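PDB 3EHM: SusD homolog from Bacteroides thetaiotaomicron, which probably binds mucin O-glycans at the cell surface, as a SusD-family lipoprotein involved in their utilization by this gut symbiont. Local coordinates for residues A[71-76]-A[267-272]; A[125-130]-A[198-203]; A[353-358]-A[362-367]. All coordinates share one frame; numbering follows the deposited sequence.

Contact 1 (A[71-76]-A[267-272])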
# COMPACT_ATOMS: atom_id res chain seq x y z
N ASN A 71 -0.21 -18.26 11.37
CA ASN A 71 0.37 -18.05 12.70
C ASN A 71 -0.45 -16.97 13.41
O ASN A 71 -1.19 -16.23 12.78
CB ASN A 71 1.83 -17.58 12.54
CG ASN A 71 2.66 -17.78 13.80
OD1 ASN A 71 3.89 -17.75 13.74
ND2 ASN A 71 2.00 -17.98 14.93
N ASN A 72 -0.33 -16.90 14.73
CA ASN A 72 -1.01 -15.86 15.49
C ASN A 72 -0.01 -15.20 16.43
O ASN A 72 -0.33 -14.25 17.14
CB ASN A 72 -2.21 -16.42 16.28
CG ASN A 72 -1.80 -17.43 17.34
OD1 ASN A 72 -0.62 -17.59 17.66
ND2 ASN A 72 -2.80 -18.13 17.89
N TRP A 73 1.22 -15.71 16.40
CA TRP A 73 2.32 -15.20 17.22
C TRP A 73 1.91 -15.03 18.69
O TRP A 73 2.40 -14.14 19.38
CB TRP A 73 2.82 -13.87 16.66
CG TRP A 73 3.50 -14.01 15.33
CD1 TRP A 73 4.82 -14.28 15.10
CD2 TRP A 73 2.88 -13.93 14.04
NE1 TRP A 73 5.06 -14.38 13.75
CE2 TRP A 73 3.89 -14.17 13.08
CE3 TRP A 73 1.57 -13.69 13.60
CZ2 TRP A 73 3.63 -14.18 11.70
CZ3 TRP A 73 1.31 -13.69 12.23
CH2 TRP A 73 2.34 -13.94 11.30
N GLY A 74 1.03 -15.91 19.15
CA GLY A 74 0.57 -15.83 20.53
C GLY A 74 -0.09 -14.50 20.85
O GLY A 74 -0.13 -14.09 22.01
N PHE A 75 -0.62 -13.84 19.82
CA PHE A 75 -1.28 -12.55 19.97
C PHE A 75 -0.33 -11.51 20.55
O PHE A 75 -0.75 -10.59 21.26
CB PHE A 75 -2.52 -12.68 20.87
CG PHE A 75 -3.41 -13.84 20.52
CD1 PHE A 75 -3.97 -13.94 19.25
CD2 PHE A 75 -3.66 -14.84 21.45
CE1 PHE A 75 -4.78 -15.03 18.92
CE2 PHE A 75 -4.45 -15.93 21.12
CZ PHE A 75 -5.02 -16.03 19.85
N ASN A 76 0.95 -11.65 20.25
CA ASN A 76 1.97 -10.74 20.76
C ASN A 76 2.47 -9.67 19.80
O ASN A 76 3.38 -8.92 20.15
CB ASN A 76 3.16 -11.55 21.28
CG ASN A 76 2.84 -12.34 22.52
OD1 ASN A 76 3.32 -13.47 22.70
ND2 ASN A 76 2.02 -11.77 23.40
N TYR A 267 9.43 -19.14 6.38
CA TYR A 267 8.66 -19.24 7.61
C TYR A 267 7.30 -19.91 7.41
O TYR A 267 6.68 -20.36 8.39
CB TYR A 267 8.44 -17.85 8.21
CG TYR A 267 9.71 -17.03 8.40
CD1 TYR A 267 10.89 -17.62 8.84
CD2 TYR A 267 9.70 -15.65 8.19
CE1 TYR A 267 12.04 -16.86 9.06
CE2 TYR A 267 10.84 -14.88 8.42
CZ TYR A 267 12.01 -15.49 8.85
OH TYR A 267 13.13 -14.72 9.09
N ASN A 268 6.84 -19.98 6.17
CA ASN A 268 5.55 -20.59 5.85
C ASN A 268 4.43 -19.88 6.60
O ASN A 268 3.52 -20.51 7.14
CB ASN A 268 5.56 -22.07 6.23
CG ASN A 268 6.44 -22.89 5.31
OD1 ASN A 268 7.36 -23.58 5.76
ND2 ASN A 268 6.16 -22.82 4.02
N GLU A 269 4.51 -18.55 6.63
CA GLU A 269 3.53 -17.74 7.35
C GLU A 269 2.62 -16.90 6.46
O GLU A 269 1.49 -16.60 6.85
CB GLU A 269 4.25 -16.85 8.37
CG GLU A 269 5.07 -17.66 9.40
CD GLU A 269 5.85 -16.80 10.38
OE1 GLU A 269 6.44 -15.78 9.96
OE2 GLU A 269 5.90 -17.16 11.57
N THR A 270 3.08 -16.52 5.28
CA THR A 270 2.24 -15.71 4.40
C THR A 270 1.55 -16.52 3.31
O THR A 270 2.20 -17.19 2.51
CB THR A 270 3.05 -14.56 3.76
OG1 THR A 270 3.47 -13.66 4.79
CG2 THR A 270 2.20 -13.80 2.75
N ARG A 271 0.22 -16.43 3.29
CA ARG A 271 -0.59 -17.16 2.32
C ARG A 271 -1.65 -16.24 1.71
O ARG A 271 -1.75 -15.07 2.09
CB ARG A 271 -1.26 -18.34 3.03
CG ARG A 271 -0.27 -19.36 3.62
CD ARG A 271 0.40 -20.16 2.50
NE ARG A 271 1.32 -21.19 2.96
CZ ARG A 271 2.64 -21.04 3.05
NH1 ARG A 271 3.21 -19.88 2.70
NH2 ARG A 271 3.41 -22.05 3.43
N MSE A 272 -2.43 -16.76 0.77
CA MSE A 272 -3.48 -15.98 0.11
C MSE A 272 -4.58 -15.57 1.08
O MSE A 272 -5.10 -16.40 1.83
CB MSE A 272 -4.09 -16.79 -1.05
CG MSE A 272 -5.17 -16.05 -1.83
SE MSE A 272 -5.96 -17.16 -3.22
CE MSE A 272 -6.81 -18.49 -2.08
O HOH W 1 7.43 -15.50 12.93

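Contact 2 (A[125-130]-A[198-203])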
# COMPACT_ATOMS: atom_id res chain seq x y z
N ALA A 125 16.12 12.38 -4.82
CA ALA A 125 16.19 11.79 -3.49
C ALA A 125 14.95 12.22 -2.70
O ALA A 125 14.41 11.44 -1.91
CB ALA A 125 17.46 12.24 -2.78
N ASN A 126 14.51 13.46 -2.91
CA ASN A 126 13.33 13.97 -2.22
C ASN A 126 12.07 13.20 -2.63
O ASN A 126 11.19 12.94 -1.81
CB ASN A 126 13.15 15.47 -2.50
CG ASN A 126 14.12 16.34 -1.71
OD1 ASN A 126 14.67 15.91 -0.69
ND2 ASN A 126 14.32 17.57 -2.16
N ILE A 127 11.97 12.83 -3.91
CA ILE A 127 10.81 12.08 -4.38
C ILE A 127 10.79 10.70 -3.72
O ILE A 127 9.76 10.27 -3.20
CB ILE A 127 10.85 11.90 -5.91
CG1 ILE A 127 10.71 13.26 -6.60
CG2 ILE A 127 9.72 10.95 -6.36
CD1 ILE A 127 10.90 13.21 -8.11
N VAL A 128 11.94 10.03 -3.72
CA VAL A 128 12.03 8.71 -3.09
C VAL A 128 11.69 8.81 -1.61
O VAL A 128 10.98 7.97 -1.06
CB VAL A 128 13.44 8.11 -3.26
CG1 VAL A 128 13.55 6.80 -2.49
CG2 VAL A 128 13.72 7.87 -4.73
N ARG A 129 12.19 9.86 -0.95
CA ARG A 129 11.91 10.05 0.47
C ARG A 129 10.42 10.24 0.70
O ARG A 129 9.83 9.65 1.61
CB ARG A 129 12.65 11.29 1.00
CG ARG A 129 12.50 11.47 2.50
CD ARG A 129 12.82 12.89 2.93
NE ARG A 129 11.77 13.83 2.53
CZ ARG A 129 11.70 15.09 2.94
NH1 ARG A 129 12.63 15.58 3.75
NH2 ARG A 129 10.70 15.86 2.54
N ASN A 130 9.79 11.06 -0.14
CA ASN A 130 8.37 11.33 -0.01
C ASN A 130 7.47 10.14 -0.30
O ASN A 130 6.40 10.02 0.30
CB ASN A 130 7.98 12.54 -0.88
CG ASN A 130 8.66 13.82 -0.41
OD1 ASN A 130 8.93 13.99 0.78
ND2 ASN A 130 8.91 14.73 -1.34
N GLN A 198 12.82 12.21 -16.88
CA GLN A 198 11.43 12.39 -17.33
C GLN A 198 10.51 11.40 -16.62
O GLN A 198 9.38 11.74 -16.29
CB GLN A 198 11.33 12.22 -18.85
CG GLN A 198 11.87 13.41 -19.64
CD GLN A 198 13.14 13.98 -19.03
OE1 GLN A 198 13.09 14.88 -18.18
NE2 GLN A 198 14.29 13.45 -19.45
N ASN A 199 10.98 10.18 -16.40
CA ASN A 199 10.16 9.19 -15.71
C ASN A 199 10.05 9.57 -14.24
O ASN A 199 8.99 9.39 -13.63
CB ASN A 199 10.74 7.79 -15.88
CG ASN A 199 10.26 7.12 -17.16
OD1 ASN A 199 10.86 6.16 -17.64
ND2 ASN A 199 9.16 7.62 -17.71
N TRP A 200 11.12 10.08 -13.66
CA TRP A 200 11.07 10.49 -12.26
C TRP A 200 10.02 11.58 -12.08
O TRP A 200 9.33 11.64 -11.06
CB TRP A 200 12.43 10.98 -11.77
CG TRP A 200 13.32 9.86 -11.32
CD1 TRP A 200 14.37 9.32 -12.00
CD2 TRP A 200 13.19 9.11 -10.11
NE1 TRP A 200 14.90 8.27 -11.28
CE2 TRP A 200 14.20 8.12 -10.12
CE3 TRP A 200 12.32 9.18 -9.01
CZ2 TRP A 200 14.36 7.20 -9.08
CZ3 TRP A 200 12.48 8.26 -7.98
CH2 TRP A 200 13.49 7.29 -8.02
N VAL A 201 9.90 12.45 -13.09
CA VAL A 201 8.92 13.52 -13.04
C VAL A 201 7.52 12.91 -13.07
O VAL A 201 6.63 13.33 -12.33
CB VAL A 201 9.09 14.49 -14.23
CG1 VAL A 201 7.89 15.42 -14.33
CG2 VAL A 201 10.37 15.31 -14.04
N LYS A 202 7.32 11.93 -13.94
CA LYS A 202 6.02 11.28 -14.04
C LYS A 202 5.66 10.62 -12.71
O LYS A 202 4.51 10.67 -12.28
CB LYS A 202 6.03 10.23 -15.15
CG LYS A 202 6.17 10.83 -16.54
CD LYS A 202 6.08 9.76 -17.61
CE LYS A 202 6.09 10.38 -19.00
NZ LYS A 202 5.85 9.35 -20.04
N LEU A 203 6.65 10.02 -12.06
CA LEU A 203 6.39 9.38 -10.77
C LEU A 203 5.99 10.44 -9.76
O LEU A 203 5.06 10.23 -8.98
CB LEU A 203 7.63 8.63 -10.29
CG LEU A 203 7.58 8.12 -8.84
CD1 LEU A 203 6.36 7.21 -8.64
CD2 LEU A 203 8.86 7.37 -8.52

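Contact 3 (A[353-358]-A[362-367])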
# COMPACT_ATOMS: atom_id res chain seq x y z
N GLU A 353 -11.87 8.27 -10.17
CA GLU A 353 -12.47 8.89 -8.99
C GLU A 353 -12.48 10.41 -9.15
O GLU A 353 -13.46 11.07 -8.82
CB GLU A 353 -11.70 8.53 -7.72
CG GLU A 353 -12.44 8.95 -6.45
CD GLU A 353 -11.67 8.65 -5.18
OE1 GLU A 353 -10.84 7.72 -5.18
OE2 GLU A 353 -11.92 9.34 -4.17
N ALA A 354 -11.38 10.96 -9.66
CA ALA A 354 -11.29 12.40 -9.84
C ALA A 354 -12.41 12.90 -10.75
O ALA A 354 -13.08 13.90 -10.44
CB ALA A 354 -9.94 12.77 -10.44
N ALA A 355 -12.63 12.20 -11.85
CA ALA A 355 -13.68 12.58 -12.79
C ALA A 355 -15.06 12.40 -12.18
O ALA A 355 -15.97 13.19 -12.42
CB ALA A 355 -13.55 11.75 -14.07
N LEU A 356 -15.21 11.36 -11.36
CA LEU A 356 -16.48 11.07 -10.72
C LEU A 356 -16.92 12.22 -9.81
O LEU A 356 -18.11 12.48 -9.65
CB LEU A 356 -16.38 9.77 -9.91
CG LEU A 356 -17.65 9.28 -9.19
CD1 LEU A 356 -18.73 8.99 -10.22
CD2 LEU A 356 -17.33 8.02 -8.39
N TYR A 357 -15.95 12.91 -9.22
CA TYR A 357 -16.25 14.04 -8.33
C TYR A 357 -15.97 15.39 -8.97
O TYR A 357 -15.79 16.40 -8.29
CB TYR A 357 -15.49 13.87 -7.01
CG TYR A 357 -16.07 12.76 -6.17
CD1 TYR A 357 -17.20 12.98 -5.38
CD2 TYR A 357 -15.55 11.46 -6.24
CE1 TYR A 357 -17.81 11.93 -4.69
CE2 TYR A 357 -16.15 10.41 -5.55
CZ TYR A 357 -17.28 10.65 -4.78
OH TYR A 357 -17.89 9.61 -4.11
N ASN A 358 -15.94 15.41 -10.30
CA ASN A 358 -15.72 16.63 -11.07
C ASN A 358 -14.46 17.43 -10.78
O ASN A 358 -14.47 18.66 -10.84
CB ASN A 358 -16.93 17.56 -10.92
CG ASN A 358 -18.11 17.14 -11.77
OD1 ASN A 358 -18.63 16.03 -11.63
ND2 ASN A 358 -18.54 18.03 -12.65
N GLY A 362 -13.59 14.31 -18.22
CA GLY A 362 -13.59 12.92 -18.65
C GLY A 362 -14.72 12.08 -18.08
O GLY A 362 -15.43 12.50 -17.16
N ASP A 363 -14.86 10.88 -18.63
CA ASP A 363 -15.90 9.94 -18.21
C ASP A 363 -15.32 8.93 -17.23
O ASP A 363 -14.39 8.20 -17.56
CB ASP A 363 -16.43 9.20 -19.44
CG ASP A 363 -17.55 8.24 -19.09
OD1 ASP A 363 -17.70 7.22 -19.80
OD2 ASP A 363 -18.29 8.50 -18.12
N PRO A 364 -15.86 8.88 -16.00
CA PRO A 364 -15.36 7.94 -14.99
C PRO A 364 -15.29 6.51 -15.52
O PRO A 364 -14.30 5.82 -15.32
CB PRO A 364 -16.37 8.10 -13.86
CG PRO A 364 -16.73 9.55 -13.95
CD PRO A 364 -16.93 9.72 -15.44
N LYS A 365 -16.36 6.07 -16.19
CA LYS A 365 -16.42 4.71 -16.74
C LYS A 365 -15.25 4.40 -17.66
O LYS A 365 -14.67 3.32 -17.60
CB LYS A 365 -17.72 4.50 -17.51
CG LYS A 365 -17.88 3.10 -18.08
CD LYS A 365 -19.13 2.98 -18.93
CE LYS A 365 -19.29 1.58 -19.50
NZ LYS A 365 -20.44 1.51 -20.44
N THR A 366 -14.91 5.35 -18.52
CA THR A 366 -13.80 5.17 -19.46
C THR A 366 -12.49 4.93 -18.71
O THR A 366 -11.78 3.97 -19.00
CB THR A 366 -13.63 6.41 -20.37
OG1 THR A 366 -14.87 6.70 -21.03
CG2 THR A 366 -12.57 6.15 -21.43
N PHE A 367 -12.19 5.80 -17.75
CA PHE A 367 -10.97 5.66 -16.97
C PHE A 367 -11.00 4.35 -16.20
O PHE A 367 -9.99 3.65 -16.09
CB PHE A 367 -10.81 6.82 -15.98
CG PHE A 367 -10.61 8.16 -16.64
CD1 PHE A 367 -9.67 8.32 -17.65
CD2 PHE A 367 -11.34 9.27 -16.24
CE1 PHE A 367 -9.47 9.56 -18.26
CE2 PHE A 367 -11.15 10.51 -16.84
CZ PHE A 367 -10.21 10.66 -17.85

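Contact 1 (A[71-76]-A[267-272])
E269 OE2 accepts a hydrogen bond from water 1 at 2.6 Å, and the same water takes the indole N-H of W73, with NE1 2.7 Å from its oxygen. The water lies in the plane of the indole, so the N-H reaches the carboxylate through it; the direct separation of W73 NE1 and E269 OE2 is 3.6 Å. Beyond CG the E269 chain is extended (chi2 177°), which carries the carboxylate across to W73, where CD lies 3.7 Å from CZ2. The ring and carboxylate planes stand 69° apart, so the two groups meet askew rather than stacked. The side-chain amide of N71 runs alongside the glutamate, pointing the same way, and lies over one face of the indole toward its rim. Next to it the loop is folded by an Asx turn, in which N72 OD1 accepts from G74 N at 2.8 Å; W73, G74 and F75, which overlap this turn, all have positive phi. Backbone bonds of E269 with N70 and of R271 with G68 join the two strands just before this loop. The contact lies just beyond the two-stranded antiparallel sheet of 67-69 with 270-272, where a water bridges tryptophan and glutamate across the two segments that leave and enter it.

Contact 2 (A[125-130]-A[198-203])
W200 turns its indole toward the helix bearing I127 and V128 with CG beside the backbone N (chi1 -85°), while V128, at chi1 175°, holds CG2 anti to its own carbonyl carbon and so aims that methyl at the ring. The result is a tight touch: V128 CG2 sits 3.3 Å from W200 CH2, at the far end of the six-membered ring, and approaches it obliquely. I127 comes in differently. Its CG2 lies at the ring edge, near the ring plane, 4.1 Å from W200 CE3, and its CD1 passes on to the backbone, 3.7 Å from W200 O. The CG2 branch also reaches L203, whose CD2 is 4.3 Å away, one turn further along the second helix. No hydrogen bond crosses between 125-130 and 198-203; the polar end of the indole is instead satisfied by D190, which accepts from NE1, and Y193 meets the ring edge-to-face. Without the indole of W200, as with an alanine here, V128 CG2 and I127 CG2 would probably face a gap and D190 would lose its indole donor. The segment axes approach to 10.6 Å and cross at 34°, running in the same general direction. F29 of helix 23-36 touches both V128 and W200, and L178 of helix 160-178 packs on I127 and V201, so helices 116-140 and 197-215 meet within a buried cluster of four helices.

Contact 3 (A[353-358]-A[362-367])
A355 and P364 form the close-packed part of this contact, their CA atoms 5.4 Å apart. The pyrrolidine CG is set against the last turn of the first helix, 3.5 Å from L356 N and 3.7 Å from A355 C, so the ring rests on backbone as much as on side chains. A355 CB meets the second segment at two further points: it lies 3.7 Å from G362 O and, at 3.9 Å from F367 CE2, meets the phenylalanine at its ring edge and in its plane. F367 reaches there with CG beside the backbone N (chi1 -66°). At G362 a side chain would collide with that same ring, and the backbone angles there suit a residue without one. The L356 side chain is looser than its backbone, CB standing 4.1 Å from P364 CG; beyond, the solvent side carries exposed D363, T366 and N358. There D363, at the N-cap position of helix 364-378, accepts from T366 OG1 at 3.1 Å through the anti side of its carboxylate oxygen OD1. N358, with positive phi, is the C-prime residue of the Schellman motif that ends helix 344-356. No hydrogen bond crosses between 353-358 and 362-367; apolar side chains rest on one another and on backbone atoms, which implies that the short connection between these helices is fitted by shape, while the D363–T366 bond and the Schellman motif each belong to one helix end.

The three contacts are separate and join different parts of one helix-rich chain. Contact 1 and contact 2 have centres about 35 Å apart and lie on opposite sides of the chain's centre, although both segments of contact 2 fall in sequence between those of contact 1. Contact 3 follows later in the chain and is about 40 Å from contact 1, centre to centre, again across the middle of the chain; from contact 2 it is about 26 Å between centres, with nearest atoms about 15 Å apart. They differ in span: contacts 1 and 2 bring distant sequence together, through a water-bridged loop and a buried helix pair, whereas contact 3 is a local helix-to-helix connection at the surface.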